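Local coordinates for protein lipocalin AI-4 (Rhodnius prolixus, PDB 5H9N) that binds cysteinyl leukotrienes such as leukotriene C4 inside a lipocalin barrel, and probably sequesters these host mediators when the insect takes blood, at residues Ser19-Asn24 with Met95-Thr100; Leu54-Asn59 with Val65-Ser70; Cys111-Ala114 with Thr118-Asp121. The protein carries 1 engineered substitution. All blocks are in the same frame, centred on the assembly; numbering follows the deposited sequence. Where two conformers were deposited one is given.

The three contacts sample the curled antiparallel sheet of one lipocalin barrel at separate points around a bound leukotriene C4. Contacts 1 and 2 have centres about 17 Å apart, contacts 2 and 3 about 18 Å, and contacts 1 and 3 about 21 Å; none touches another. Contact 1 and contact 3 are nevertheless linked through the sheet, since strands 90-100 and 105-112 are neighbours in it. Leukotriene C4 bridges all three: its hydrocarbon tail meets Met95 of contact 1 and Leu56 of contact 2, its polyene runs on to Phe58, and its glutamyl amine reaches the hairpin of contact 3.

Contact 1 (Ser19-Asn24 with Met95-Thr100); sequences SGFDAN and MAVVET. With LTX ((5~{S},6~{R},7~{E},9~{E},11~{Z},14~{Z})-6-[(2~{R})-2-[[(4~{S})-4-azanyl-5-oxidanyl-5-oxidanylidene-pentanoyl]amino]-3-( 2-hydroxy-2-oxoethylamino)-3-oxidanylidene-propyl]sulfanyl-5-oxidanyl-icosa-7,9,11,14-tetraenoic acid), chain B.
Phe21 lies against Val97 where the segment leading into helix 23-26 passes over strand 90-100, one of the strands of the lipocalin barrel. The contact is small, burying 114 Å², and its tight part is almost wholly this one pair. With CG anti to the backbone N (chi1 175°), the ring reaches toward the strand and meets the valine at about a right angle. The leading ring atom, Phe21 CE1, approaches Val97 CG2 to 3.6 Å and also touches the valine's CB and CG1, so that the branched head of the valine is gathered round one ring corner. Thr100 is looser: its CG2 stands near the plane of the ring, at the edge, 4.5 Å from Phe21 CE1. The hydroxyl of Thr100 is engaged elsewhere, with Tyr105 O and Tyr102 N. Tyr79 of strand 78-85 also packs on Phe21.

The other side of the segment is quite different. Ser19 and Gly20 are exposed and give the strand almost nothing, and the carboxylate of Asp22 leads away from it. That residue is the N-cap of helix 23-26, although its bond from Asn24 N to Asp22 OD1 is weak, with an N-H...O angle of 123°. Strand 90-100 carries a classic beta bulge, Val98 and Glu99 together facing Leu107. At the other end of segment 95-100, Met95 takes no part in the contact with segment 19-24 but serves the ligand; its chain, bent at chi2 and chi3, brings SD to 3.6 Å from C17 of the leukotriene tail.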
loop_
_atom_site.group_PDB
_atom_site.type_symbol
_atom_site.label_atom_id
_atom_site.label_comp_id
_atom_site.label_asym_id
_atom_site.label_seq_id
_atom_site.Cartn_x
_atom_site.Cartn_y
_atom_site.Cartn_z
ATOM N N SER A 19 8.072 10.882 -9.609
ATOM C CA SER A 19 7.557 12.197 -9.925
ATOM C C SER A 19 6.277 12.040 -10.736
ATOM O O SER A 19 6.061 11.012 -11.397
ATOM C CB SER A 19 8.592 13.016 -10.695
ATOM O OG SER A 19 8.983 12.337 -11.874
ATOM N N GLY A 20 5.417 13.046 -10.653
ATOM C CA GLY A 20 4.241 13.123 -11.495
ATOM C C GLY A 20 3.172 12.088 -11.209
ATOM O O GLY A 20 2.454 11.684 -12.118
ATOM N N PHE A 21 3.052 11.681 -9.954
ATOM C CA PHE A 21 2.011 10.735 -9.556
ATOM C C PHE A 21 0.626 11.263 -9.909
ATOM O O PHE A 21 0.290 12.409 -9.600
ATOM C CB PHE A 21 2.086 10.437 -8.061
ATOM C CG PHE A 21 0.966 9.562 -7.559
ATOM C CD1 PHE A 21 0.874 8.236 -7.952
ATOM C CD2 PHE A 21 0.017 10.063 -6.682
ATOM C CE1 PHE A 21 -0.148 7.427 -7.491
ATOM C CE2 PHE A 21 -1.011 9.255 -6.216
ATOM C CZ PHE A 21 -1.087 7.931 -6.615
ATOM N N ASP A 22 -0.159 10.418 -10.574
ATOM C CA ASP A 22 -1.502 10.749 -11.033
ATOM C C ASP A 22 -2.528 9.988 -10.200
ATOM O O ASP A 22 -2.830 8.822 -10.477
ATOM C CB ASP A 22 -1.647 10.410 -12.523
ATOM C CG ASP A 22 -2.961 10.888 -13.124
ATOM O OD1 ASP A 22 -3.930 11.141 -12.377
ATOM O OD2 ASP A 22 -3.023 11.005 -14.367
ATOM N N ALA A 23 -3.066 10.644 -9.180
ATOM C CA ALA A 23 -3.980 9.991 -8.252
ATOM C C ALA A 23 -5.223 9.457 -8.952
ATOM O O ALA A 23 -5.744 8.403 -8.575
ATOM C CB ALA A 23 -4.366 10.943 -7.134
ATOM N N ASN A 24 -5.682 10.160 -9.982
ATOM C CA ASN A 24 -6.880 9.744 -10.697
ATOM C C ASN A 24 -6.702 8.401 -11.391
ATOM O O ASN A 24 -7.645 7.617 -11.490
ATOM C CB ASN A 24 -7.296 10.804 -11.721
ATOM C CG ASN A 24 -7.960 12.007 -11.079
ATOM O OD1 ASN A 24 -8.391 11.955 -9.927
ATOM N ND2 ASN A 24 -8.052 13.101 -11.829
ATOM N N MET A 95 0.311 5.666 3.553
ATOM C CA MET A 95 0.922 5.050 2.395
ATOM C C MET A 95 1.393 6.066 1.376
ATOM O O MET A 95 0.884 7.188 1.311
ATOM C CB MET A 95 -0.066 4.082 1.751
ATOM C CG MET A 95 -1.349 4.773 1.347
ATOM S SD MET A 95 -1.916 4.244 -0.243
ATOM C CE MET A 95 -0.477 4.909 -0.979
ATOM N N ALA A 96 2.351 5.653 0.555
ATOM C CA ALA A 96 2.776 6.437 -0.596
ATOM C C ALA A 96 3.006 5.484 -1.753
ATOM O O ALA A 96 3.489 4.365 -1.546
ATOM C CB ALA A 96 4.042 7.213 -0.286
ATOM N N VAL A 97 2.669 5.909 -2.965
ATOM C CA VAL A 97 2.953 5.118 -4.159
ATOM C C VAL A 97 4.374 5.439 -4.617
ATOM O O VAL A 97 4.665 6.544 -5.072
ATOM C CB VAL A 97 1.948 5.400 -5.283
ATOM C CG1 VAL A 97 2.271 4.553 -6.508
ATOM C CG2 VAL A 97 0.540 5.110 -4.803
ATOM N N VAL A 98 5.274 4.478 -4.485
ATOM C CA VAL A 98 6.666 4.681 -4.833
ATOM C C VAL A 98 6.863 4.696 -6.346
ATOM O O VAL A 98 7.554 5.559 -6.875
ATOM C CB VAL A 98 7.545 3.593 -4.182
ATOM C CG1 VAL A 98 8.996 3.780 -4.559
ATOM C CG2 VAL A 98 7.371 3.620 -2.658
ATOM N N GLU A 99 6.248 3.742 -7.029
ATOM C CA GLU A 99 6.368 3.621 -8.477
ATOM C C GLU A 99 5.148 2.890 -8.996
ATOM O O GLU A 99 4.746 1.895 -8.390
ATOM C CB GLU A 99 7.633 2.846 -8.859
ATOM C CG GLU A 99 8.934 3.601 -8.791
ATOM C CD GLU A 99 9.279 4.266 -10.102
ATOM O OE1 GLU A 99 10.129 3.719 -10.836
ATOM O OE2 GLU A 99 8.694 5.326 -10.403
ATOM N N THR A 100 4.558 3.341 -10.099
ATOM C CA THR A 100 3.433 2.614 -10.698
ATOM C C THR A 100 3.332 2.926 -12.172
ATOM O O THR A 100 3.715 4.016 -12.591
ATOM C CB THR A 100 2.082 2.952 -10.012
ATOM O OG1 THR A 100 1.035 2.170 -10.595
ATOM C CG2 THR A 100 1.741 4.411 -10.174
HETATM O O2 LTX B . 1.845 -2.526 6.321
HETATM C C1 LTX B . 2.066 -3.731 6.583
HETATM O O1 LTX B . 1.857 -4.652 5.756
HETATM C C2 LTX B . 2.622 -4.082 7.943
HETATM C C3 LTX B . 1.530 -4.734 8.784
HETATM C C4 LTX B . 0.223 -3.952 8.669
HETATM C C5 LTX B . -0.787 -4.430 9.704
HETATM O O3 LTX B . -1.274 -5.736 9.364
HETATM C C6 LTX B . -1.963 -3.467 9.835
HETATM C C7 LTX B . -2.763 -3.389 8.541
HETATM C C8 LTX B . -2.845 -2.266 7.808
HETATM C C9 LTX B . -3.651 -2.242 6.577
HETATM C C10 LTX B . -3.975 -1.124 5.913
HETATM C C11 LTX B . -4.797 -1.198 4.701
HETATM C C12 LTX B . -5.177 -0.180 3.919
HETATM C C13 LTX B . -4.821 1.280 4.143
HETATM C C14 LTX B . -3.418 1.595 3.664
HETATM C C15 LTX B . -3.088 1.742 2.385
HETATM C C16 LTX B . -4.099 1.621 1.270
HETATM C C17 LTX B . -3.445 0.995 0.042
HETATM C C18 LTX B . -4.399 1.069 -1.144
HETATM C C19 LTX B . -3.935 0.203 -2.306
HETATM C C20 LTX B . -4.884 0.326 -3.482
HETATM O O32 LTX B . -7.336 -6.551 7.919
HETATM C C21 LTX B . -6.594 -5.821 8.602
HETATM O O31 LTX B . -5.403 -5.585 8.310
HETATM C CA3 LTX B . -7.167 -5.198 9.848
HETATM N N3 LTX B . -6.176 -4.347 10.487
HETATM C C22 LTX B . -6.288 -3.898 11.733
HETATM O O33 LTX B . -7.248 -4.187 12.427
HETATM C CA2 LTX B . -5.213 -3.013 12.300
HETATM C CB2 LTX B . -4.097 -2.720 11.298
HETATM S SG2 LTX B . -2.948 -4.052 11.193
HETATM N N2 LTX B . -4.698 -3.569 13.534
HETATM C CD1 LTX B . -4.585 -2.837 14.633
HETATM O OE1 LTX B . -4.543 -1.615 14.620
HETATM C CG1 LTX B . -4.500 -3.638 15.911
HETATM C CB1 LTX B . -4.047 -2.775 17.078
HETATM C CA1 LTX B . -3.488 -3.663 18.186
HETATM N N1 LTX B . -2.506 -4.606 17.612
HETATM C C23 LTX B . -4.585 -4.441 18.849
HETATM O O11 LTX B . -4.494 -5.689 18.881
HETATM O O12 LTX B . -5.542 -3.812 19.348
#

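Contact 2 (Leu54-Asn59 with Val65-Ser70); sequences LQLNFN and VKCSGS. With LTX ((5~{S},6~{R},7~{E},9~{E},11~{Z},14~{Z})-6-[(2~{R})-2-[[(4~{S})-4-azanyl-5-oxidanyl-5-oxidanylidene-pentanoyl]amino]-3-( 2-hydroxy-2-oxoethylamino)-3-oxidanylidene-propyl]sulfanyl-5-oxidanyl-icosa-7,9,11,14-tetraenoic acid), chain B.
Phe58 and Val65 lie side by side and point the same way, toward the inside of the barrel. The methine of the valine sits over one face of the ring: Val65 CB is 3.8 Å from the Phe58 centroid and 23° off the ring normal, a CH-pi contact. Phe58 CG occupies the crowded position between the backbone N and the carbonyl carbon (chi1 69°), which swings the ring across to the neighbouring strand. Cys67 meets the same ring differently, its SG standing at the edge, 5.5 Å from the Phe58 centroid. Beyond, Phe58 CE1 comes to 3.5 Å from C11 of the leukotriene, while Tyr48 stacks on the ring from strand 46-51.

These side chains project from a beta hairpin of the lipocalin barrel, strands 55-60 and 63-71. Leu56 with Cys67 and Phe58 with Val65 are hydrogen-bonded antiparallel pairs, each joined by two backbone bonds, and Gly69 N adds another to Leu54 O. Leu56 divides its branches: CD1 packs 3.7 Å from Cys67 CB, and Leu56 CD2 lies 3.6 Å from ligand C18. The sulfur of Cys67 is tied to Cys83 by a disulfide.

On the outer face, Gln55 bends at chi2 to lay its carboxamide beside Ser68, with Gln55 OE1 3.4 Å from Ser68 CB, while NE2 donates to Asn53 O.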
loop_
_atom_site.group_PDB
_atom_site.type_symbol
_atom_site.label_atom_id
_atom_site.label_comp_id
_atom_site.label_asym_id
_atom_site.label_seq_id
_atom_site.Cartn_x
_atom_site.Cartn_y
_atom_site.Cartn_z
ATOM N N LEU A 54 -11.005 8.802 -2.721
ATOM C CA LEU A 54 -10.046 8.043 -1.924
ATOM C C LEU A 54 -10.719 7.073 -0.965
ATOM O O LEU A 54 -10.242 6.855 0.149
ATOM C CB LEU A 54 -9.135 8.999 -1.147
ATOM C CG LEU A 54 -8.413 10.047 -1.994
ATOM C CD1 LEU A 54 -7.687 11.071 -1.113
ATOM C CD2 LEU A 54 -7.463 9.387 -2.982
ATOM N N GLN A 55 -11.831 6.483 -1.394
ATOM C CA GLN A 55 -12.439 5.413 -0.611
ATOM C C GLN A 55 -11.922 4.063 -1.087
ATOM O O GLN A 55 -11.687 3.848 -2.283
ATOM C CB GLN A 55 -13.961 5.447 -0.716
ATOM C CG GLN A 55 -14.591 6.773 -0.334
ATOM C CD GLN A 55 -14.234 7.225 1.067
ATOM O OE1 GLN A 55 -14.632 6.607 2.055
ATOM N NE2 GLN A 55 -13.473 8.306 1.160
ATOM N N LEU A 56 -11.734 3.133 -0.160
ATOM C CA LEU A 56 -11.398 1.786 -0.576
ATOM C C LEU A 56 -11.965 0.749 0.367
ATOM O O LEU A 56 -12.331 1.033 1.516
ATOM C CB LEU A 56 -9.888 1.624 -0.749
ATOM C CG LEU A 56 -8.893 1.941 0.358
ATOM C CD1 LEU A 56 -8.631 0.711 1.200
ATOM C CD2 LEU A 56 -7.608 2.437 -0.269
ATOM N N ASN A 57 -12.121 -0.438 -0.191
ATOM C CA ASN A 57 -12.615 -1.604 0.518
ATOM C C ASN A 57 -11.640 -2.744 0.265
ATOM O O ASN A 57 -11.132 -2.868 -0.841
ATOM C CB ASN A 57 -14.010 -2.002 0.028
ATOM C CG ASN A 57 -15.066 -0.952 0.295
ATOM O OD1 ASN A 57 -14.782 0.129 0.808
ATOM N ND2 ASN A 57 -16.301 -1.269 -0.066
ATOM N N PHE A 58 -11.336 -3.560 1.266
ATOM C CA PHE A 58 -10.597 -4.783 0.969
ATOM C C PHE A 58 -11.002 -5.873 1.936
ATOM O O PHE A 58 -11.563 -5.607 2.997
ATOM C CB PHE A 58 -9.070 -4.544 0.973
ATOM C CG PHE A 58 -8.474 -4.261 2.332
ATOM C CD1 PHE A 58 -8.434 -2.968 2.830
ATOM C CD2 PHE A 58 -7.908 -5.282 3.084
ATOM C CE1 PHE A 58 -7.868 -2.706 4.073
ATOM C CE2 PHE A 58 -7.340 -5.024 4.322
ATOM C CZ PHE A 58 -7.324 -3.741 4.818
ATOM N N ASN A 59 -10.744 -7.115 1.529
ATOM C CA ASN A 59 -11.034 -8.281 2.359
ATOM C C ASN A 59 -9.861 -8.530 3.302
ATOM O O ASN A 59 -8.877 -9.173 2.924
ATOM C CB ASN A 59 -11.328 -9.520 1.492
ATOM C CG ASN A 59 -10.236 -9.806 0.473
ATOM O OD1 ASN A 59 -9.800 -8.922 -0.256
ATOM N ND2 ASN A 59 -9.789 -11.049 0.427
ATOM N N VAL A 65 -12.779 -4.616 5.317
ATOM C CA VAL A 65 -12.266 -3.362 5.828
ATOM C C VAL A 65 -12.655 -2.233 4.891
ATOM O O VAL A 65 -12.549 -2.366 3.674
ATOM C CB VAL A 65 -10.729 -3.397 5.966
ATOM C CG1 VAL A 65 -10.217 -2.095 6.560
ATOM C CG2 VAL A 65 -10.315 -4.584 6.819
ATOM N N LYS A 66 -13.106 -1.122 5.460
ATOM C CA LYS A 66 -13.457 0.052 4.678
ATOM C C LYS A 66 -12.621 1.233 5.130
ATOM O O LYS A 66 -12.517 1.502 6.327
ATOM C CB LYS A 66 -14.946 0.349 4.824
ATOM C CG LYS A 66 -15.820 -0.749 4.239
ATOM C CD LYS A 66 -17.297 -0.474 4.464
ATOM C CE LYS A 66 -18.139 -1.210 3.434
ATOM N NZ LYS A 66 -17.616 -2.575 3.158
ATOM N N CYS A 67 -12.032 1.943 4.173
ATOM C CA CYS A 67 -11.129 3.045 4.482
ATOM C C CYS A 67 -11.482 4.319 3.740
ATOM O O CYS A 67 -11.977 4.287 2.615
ATOM C CB CYS A 67 -9.686 2.679 4.140
ATOM S SG CYS A 67 -9.035 1.203 4.945
ATOM N N SER A 68 -11.188 5.446 4.377
ATOM C CA SER A 68 -11.370 6.749 3.762
ATOM C C SER A 68 -10.026 7.474 3.786
ATOM O O SER A 68 -9.423 7.645 4.854
ATOM C CB SER A 68 -12.430 7.538 4.512
ATOM O OG SER A 68 -12.582 8.837 3.986
ATOM N N GLY A 69 -9.547 7.917 2.623
ATOM C CA GLY A 69 -8.236 8.542 2.537
ATOM C C GLY A 69 -8.237 10.050 2.449
ATOM O O GLY A 69 -9.243 10.683 2.117
ATOM N N SER A 70 -7.079 10.624 2.748
ATOM C CA SER A 70 -6.841 12.046 2.595
ATOM C C SER A 70 -5.346 12.261 2.412
ATOM O O SER A 70 -4.531 11.463 2.876
ATOM C CB SER A 70 -7.365 12.825 3.802
ATOM O OG SER A 70 -6.811 12.324 5.002
HETATM O O2 LTX B . 1.845 -2.526 6.321
HETATM C C1 LTX B . 2.066 -3.731 6.583
HETATM O O1 LTX B . 1.857 -4.652 5.756
HETATM C C2 LTX B . 2.622 -4.082 7.943
HETATM C C3 LTX B . 1.530 -4.734 8.784
HETATM C C4 LTX B . 0.223 -3.952 8.669
HETATM C C5 LTX B . -0.787 -4.430 9.704
HETATM O O3 LTX B . -1.274 -5.736 9.364
HETATM C C6 LTX B . -1.963 -3.467 9.835
HETATM C C7 LTX B . -2.763 -3.389 8.541
HETATM C C8 LTX B . -2.845 -2.266 7.808
HETATM C C9 LTX B . -3.651 -2.242 6.577
HETATM C C10 LTX B . -3.975 -1.124 5.913
HETATM C C11 LTX B . -4.797 -1.198 4.701
HETATM C C12 LTX B . -5.177 -0.180 3.919
HETATM C C13 LTX B . -4.821 1.280 4.143
HETATM C C14 LTX B . -3.418 1.595 3.664
HETATM C C15 LTX B . -3.088 1.742 2.385
HETATM C C16 LTX B . -4.099 1.621 1.270
HETATM C C17 LTX B . -3.445 0.995 0.042
HETATM C C18 LTX B . -4.399 1.069 -1.144
HETATM C C19 LTX B . -3.935 0.203 -2.306
HETATM C C20 LTX B . -4.884 0.326 -3.482
HETATM O O32 LTX B . -7.336 -6.551 7.919
HETATM C C21 LTX B . -6.594 -5.821 8.602
HETATM O O31 LTX B . -5.403 -5.585 8.310
HETATM C CA3 LTX B . -7.167 -5.198 9.848
HETATM N N3 LTX B . -6.176 -4.347 10.487
HETATM C C22 LTX B . -6.288 -3.898 11.733
HETATM O O33 LTX B . -7.248 -4.187 12.427
HETATM C CA2 LTX B . -5.213 -3.013 12.300
HETATM C CB2 LTX B . -4.097 -2.720 11.298
HETATM S SG2 LTX B . -2.948 -4.052 11.193
HETATM N N2 LTX B . -4.698 -3.569 13.534
HETATM C CD1 LTX B . -4.585 -2.837 14.633
HETATM O OE1 LTX B . -4.543 -1.615 14.620
HETATM C CG1 LTX B . -4.500 -3.638 15.911
HETATM C CB1 LTX B . -4.047 -2.775 17.078
HETATM C CA1 LTX B . -3.488 -3.663 18.186
HETATM N N1 LTX B . -2.506 -4.606 17.612
HETATM C C23 LTX B . -4.585 -4.441 18.849
HETATM O O11 LTX B . -4.494 -5.689 18.881
HETATM O O12 LTX B . -5.542 -3.812 19.348
HETATM O O HOH W 1 -14.988 4.117 3.157
#

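Contact 3 (Cys111-Ala114 with Thr118-Asp121); sequences CGLA and TPKD. Engineered in segment 111-114: Ala114 (natural residue Tyr). With LTX ((5~{S},6~{R},7~{E},9~{E},11~{Z},14~{Z})-6-[(2~{R})-2-[[(4~{S})-4-azanyl-5-oxidanyl-5-oxidanylidene-pentanoyl]amino]-3-( 2-hydroxy-2-oxoethylamino)-3-oxidanylidene-propyl]sulfanyl-5-oxidanyl-icosa-7,9,11,14-tetraenoic acid), chain B.
Asp121 and Cys111 face each other as a non-hydrogen-bonded antiparallel pair, with their CA atoms 4.0 Å apart. The aspartate side chain begins in apolar company, since Asp121 CB lies 3.7 Å from Cys111 CB. At CG it changes course: with chi1 at 67° the carboxylate sits between its own backbone N and carbonyl carbon, and leads away from the opposite strand. At the tip, OD1 forms a salt bridge with Arg37 NH2 and OD2 a hydrogen bond with Tyr109 OH, so that both oxygens are engaged. Cys111, for its part, is bound to Cys10 through a disulfide that ties the N-terminal segment to the barrel.

The two strands make a beta hairpin of the lipocalin sheet. Gly112 and Lys120 form its hydrogen-bonded pair: Gly112 N donates to Lys120 O at 3.0 Å, and Lys120 N returns a bond to Gly112 O at 2.9 Å. Beyond that pair the chains stay close, Leu113 CD2 resting 3.9 Å from Pro119 CB. A water bridges the two segments, accepting from Ala114 N and donating to Thr118 O.

Ala114 is an engineered residue, tyrosine in the natural protein; its carbonyl oxygen accepts a hydrogen bond from ligand N1, at 3.0 Å from Ala114 O. The hairpin thus offers the polar glutamyl end of leukotriene C4 a main-chain acceptor, whose dipole would suit an ammonium group, probably the form the amine takes.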
loop_
_atom_site.group_PDB
_atom_site.type_symbol
_atom_site.label_atom_id
_atom_site.label_comp_id
_atom_site.label_asym_id
_atom_site.label_seq_id
_atom_site.Cartn_x
_atom_site.Cartn_y
_atom_site.Cartn_z
ATOM N N CYS A 111 2.814 2.353 6.289
ATOM C CA CYS A 111 3.313 2.488 7.650
ATOM C C CYS A 111 2.188 2.942 8.571
ATOM O O CYS A 111 1.353 3.748 8.178
ATOM C CB CYS A 111 4.478 3.479 7.680
ATOM S SG CYS A 111 5.355 3.580 9.231
ATOM N N GLY A 112 2.168 2.452 9.796
ATOM C CA GLY A 112 1.173 2.892 10.749
ATOM C C GLY A 112 1.353 2.232 12.093
ATOM O O GLY A 112 2.079 1.237 12.234
ATOM N N LEU A 113 0.691 2.793 13.093
ATOM C CA LEU A 113 0.664 2.195 14.417
ATOM C C LEU A 113 -0.305 1.015 14.406
ATOM O O LEU A 113 -1.418 1.121 13.890
ATOM C CB LEU A 113 0.253 3.224 15.467
ATOM C CG LEU A 113 1.129 4.470 15.575
ATOM C CD1 LEU A 113 0.663 5.330 16.740
ATOM C CD2 LEU A 113 2.596 4.106 15.732
ATOM N N ALA A 114 0.124 -0.112 14.963
ATOM C CA ALA A 114 -0.704 -1.312 14.954
ATOM C C ALA A 114 -0.431 -2.187 16.170
ATOM O O ALA A 114 -0.195 -3.389 16.041
ATOM C CB ALA A 114 -0.475 -2.101 13.674
ATOM N N THR A 118 5.773 2.062 18.299
ATOM C CA THR A 118 6.646 1.889 17.152
ATOM C C THR A 118 5.806 1.465 15.953
ATOM O O THR A 118 5.187 0.405 15.968
ATOM C CB THR A 118 7.736 0.828 17.431
ATOM O OG1 THR A 118 8.445 1.167 18.630
ATOM C CG2 THR A 118 8.715 0.743 16.274
ATOM N N PRO A 119 5.757 2.299 14.908
ATOM C CA PRO A 119 4.943 1.903 13.761
ATOM C C PRO A 119 5.520 0.682 13.068
ATOM O O PRO A 119 6.723 0.439 13.133
ATOM C CB PRO A 119 4.995 3.129 12.843
ATOM C CG PRO A 119 6.239 3.846 13.230
ATOM C CD PRO A 119 6.447 3.586 14.697
ATOM N N LYS A 120 4.646 -0.088 12.434
ATOM C CA LYS A 120 5.047 -1.160 11.539
ATOM C C LYS A 120 4.997 -0.635 10.127
ATOM O O LYS A 120 4.097 0.141 9.781
ATOM C CB LYS A 120 4.116 -2.366 11.650
ATOM C CG LYS A 120 4.160 -3.121 12.951
ATOM C CD LYS A 120 3.278 -4.352 12.829
ATOM C CE LYS A 120 3.292 -5.175 14.093
ATOM N NZ LYS A 120 2.475 -6.406 13.930
ATOM N N ASP A 121 5.930 -1.053 9.285
ATOM C CA ASP A 121 5.869 -0.624 7.894
ATOM C C ASP A 121 6.128 -1.800 6.961
ATOM O O ASP A 121 6.380 -2.929 7.410
ATOM C CB ASP A 121 6.816 0.563 7.618
ATOM C CG ASP A 121 8.279 0.227 7.731
ATOM O OD1 ASP A 121 8.641 -0.949 7.944
ATOM O OD2 ASP A 121 9.086 1.169 7.567
HETATM O O2 LTX B . 1.845 -2.526 6.321
HETATM C C1 LTX B . 2.066 -3.731 6.583
HETATM O O1 LTX B . 1.857 -4.652 5.756
HETATM C C2 LTX B . 2.622 -4.082 7.943
HETATM C C3 LTX B . 1.530 -4.734 8.784
HETATM C C4 LTX B . 0.223 -3.952 8.669
HETATM C C5 LTX B . -0.787 -4.430 9.704
HETATM O O3 LTX B . -1.274 -5.736 9.364
HETATM C C6 LTX B . -1.963 -3.467 9.835
HETATM C C7 LTX B . -2.763 -3.389 8.541
HETATM C C8 LTX B . -2.845 -2.266 7.808
HETATM C C9 LTX B . -3.651 -2.242 6.577
HETATM C C10 LTX B . -3.975 -1.124 5.913
HETATM C C11 LTX B . -4.797 -1.198 4.701
HETATM C C12 LTX B . -5.177 -0.180 3.919
HETATM C C13 LTX B . -4.821 1.280 4.143
HETATM C C14 LTX B . -3.418 1.595 3.664
HETATM C C15 LTX B . -3.088 1.742 2.385
HETATM C C16 LTX B . -4.099 1.621 1.270
HETATM C C17 LTX B . -3.445 0.995 0.042
HETATM C C18 LTX B . -4.399 1.069 -1.144
HETATM C C19 LTX B . -3.935 0.203 -2.306
HETATM C C20 LTX B . -4.884 0.326 -3.482
HETATM O O32 LTX B . -7.336 -6.551 7.919
HETATM C C21 LTX B . -6.594 -5.821 8.602
HETATM O O31 LTX B . -5.403 -5.585 8.310
HETATM C CA3 LTX B . -7.167 -5.198 9.848
HETATM N N3 LTX B . -6.176 -4.347 10.487
HETATM C C22 LTX B . -6.288 -3.898 11.733
HETATM O O33 LTX B . -7.248 -4.187 12.427
HETATM C CA2 LTX B . -5.213 -3.013 12.300
HETATM C CB2 LTX B . -4.097 -2.720 11.298
HETATM S SG2 LTX B . -2.948 -4.052 11.193
HETATM N N2 LTX B . -4.698 -3.569 13.534
HETATM C CD1 LTX B . -4.585 -2.837 14.633
HETATM O OE1 LTX B . -4.543 -1.615 14.620
HETATM C CG1 LTX B . -4.500 -3.638 15.911
HETATM C CB1 LTX B . -4.047 -2.775 17.078
HETATM C CA1 LTX B . -3.488 -3.663 18.186
HETATM N N1 LTX B . -2.506 -4.606 17.612
HETATM C C23 LTX B . -4.585 -4.441 18.849
HETATM O O11 LTX B . -4.494 -5.689 18.881
HETATM O O12 LTX B . -5.542 -3.812 19.348
HETATM O O HOH W 2 2.632 -0.503 15.981
#